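Hydrolase, NUDIX family (Clostridium perfringens ATCC 13124, PDB 3F6A) probably hydrolyses a nucleoside diphosphate linked to another moiety, as NUDIX hydrolases do, though its own substrate is not established. Local coordinates at residues 143-146 / 147-151. Numbering follows the deposited sequence.
Sequences MATE and ALDLL
Glu146 and Leu150 stand one turn apart on the last helix, 138-150, joined through the backbone: Leu150 N donates to Glu146 O at 2.9 Å. Three further i to i+4 bonds, Ala147 N to Met143 O (2.8 Å), Leu148 N to Ala144 O (3.0 Å) and Asp149 N to Thr145 O (2.8 Å, with an N-H...O angle of 166°), confirm regular alpha-helical geometry up to the C-terminal end, where Leu151 leaves helical torsions. Ala147 also sets its methyl CB 3.4 Å from Met143 O. The Glu146 chain is extended beyond CG (chi2 -173°), carrying the carboxylate to Tyr104 and His86, where OE1 is hydrogen-bonded to both Tyr104 OH and His86 NE2, while the Ala147 methyl packs on Phe12, Val14 and Tyr104. Beside their backbone bond, the Thr145 and Asp149 side chains run alongside each other and meet through a methyl group: Thr145 CG2 lies 3.7 Å from Asp149 OD2. Thr145 chi1 of -60° sets this methyl opposite its backbone N and turns OG1 back to bond Leu141 O one turn earlier. The helix is therefore amphipathic: small and apolar groups seat it on strands 7-15, 18-23 and 98-106, the C=O groups from Met143 to Ala147 each accept an i+4 N-H, the last from Leu151 N, and the Glu146 carboxylate, bonded to side chains of strands 86-90 and 98-106, adds a polar tie to the same sheet.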
loop_
_atom_site.group_PDB
_atom_site.type_symbol
_atom_site.label_atom_id
_atom_site.label_comp_id
_atom_site.label_asym_id
_atom_site.label_seq_id
_atom_site.Cartn_x
_atom_site.Cartn_y
_atom_site.Cartn_z
HETATM N N MSE A 143 7.958 -13.802 -3.987
HETATM C CA MSE A 143 7.361 -13.283 -2.762
HETATM C C MSE A 143 7.293 -14.313 -1.644
HETATM O O MSE A 143 7.455 -13.976 -0.471
HETATM C CB MSE A 143 5.977 -12.704 -3.054
HETATM C CG MSE A 143 6.044 -11.464 -3.954
HETATM SE SE MSE A 143 4.384 -10.511 -4.156
HETATM C CE MSE A 143 3.509 -11.714 -5.358
ATOM N N ALA A 144 7.079 -15.571 -1.999
ATOM C CA ALA A 144 7.016 -16.631 -1.000
ATOM C C ALA A 144 8.396 -16.769 -0.362
ATOM O O ALA A 144 8.524 -17.020 0.836
ATOM C CB ALA A 144 6.593 -17.947 -1.657
ATOM N N THR A 145 9.430 -16.583 -1.177
ATOM C CA THR A 145 10.804 -16.669 -0.702
ATOM C C THR A 145 11.128 -15.470 0.182
ATOM O O THR A 145 11.793 -15.614 1.209
ATOM C CB THR A 145 11.784 -16.728 -1.884
ATOM O OG1 THR A 145 11.481 -17.879 -2.682
ATOM C CG2 THR A 145 13.219 -16.825 -1.393
ATOM N N GLU A 146 10.657 -14.289 -0.210
ATOM C CA GLU A 146 10.893 -13.100 0.596
ATOM C C GLU A 146 10.194 -13.285 1.939
ATOM O O GLU A 146 10.745 -12.960 2.986
ATOM C CB GLU A 146 10.333 -11.845 -0.077
ATOM C CG GLU A 146 10.931 -11.518 -1.430
ATOM C CD GLU A 146 10.444 -10.183 -1.953
ATOM O OE1 GLU A 146 9.374 -9.719 -1.494
ATOM O OE2 GLU A 146 11.123 -9.603 -2.827
ATOM N N ALA A 147 8.970 -13.804 1.899
ATOM C CA ALA A 147 8.208 -14.029 3.128
ATOM C C ALA A 147 9.004 -14.944 4.056
ATOM O O ALA A 147 9.103 -14.690 5.257
ATOM C CB ALA A 147 6.841 -14.651 2.805
ATOM N N LEU A 148 9.575 -16.008 3.497
ATOM C CA LEU A 148 10.372 -16.943 4.285
ATOM C C LEU A 148 11.635 -16.284 4.833
ATOM O O LEU A 148 11.956 -16.437 6.011
ATOM C CB LEU A 148 10.747 -18.171 3.445
ATOM C CG LEU A 148 9.652 -19.226 3.267
ATOM C CD1 LEU A 148 10.054 -20.241 2.205
ATOM C CD2 LEU A 148 9.399 -19.915 4.595
ATOM N N ASP A 149 12.351 -15.550 3.984
ATOM C CA ASP A 149 13.573 -14.877 4.418
ATOM C C ASP A 149 13.277 -13.891 5.545
ATOM O O ASP A 149 14.091 -13.712 6.453
ATOM C CB ASP A 149 14.232 -14.108 3.264
ATOM C CG ASP A 149 14.743 -15.016 2.165
ATOM O OD1 ASP A 149 15.029 -16.198 2.439
ATOM O OD2 ASP A 149 14.877 -14.540 1.017
ATOM N N LEU A 150 12.112 -13.252 5.478
ATOM C CA LEU A 150 11.720 -12.278 6.488
ATOM C C LEU A 150 11.254 -12.919 7.787
ATOM O O LEU A 150 11.690 -12.533 8.870
ATOM C CB LEU A 150 10.588 -11.385 5.968
ATOM C CG LEU A 150 10.082 -10.368 6.999
ATOM C CD1 LEU A 150 11.138 -9.288 7.179
ATOM C CD2 LEU A 150 8.761 -9.745 6.548
ATOM N N LEU A 151 10.355 -13.891 7.669
ATOM C CA LEU A 151 9.790 -14.552 8.835
ATOM C C LEU A 151 10.441 -15.907 9.113
ATOM O O LEU A 151 9.809 -16.829 9.627
ATOM C CB LEU A 151 8.273 -14.682 8.640
ATOM C CG LEU A 151 7.603 -13.343 8.275
ATOM C CD1 LEU A 151 6.138 -13.551 7.922
ATOM C CD2 LEU A 151 7.732 -12.363 9.431
#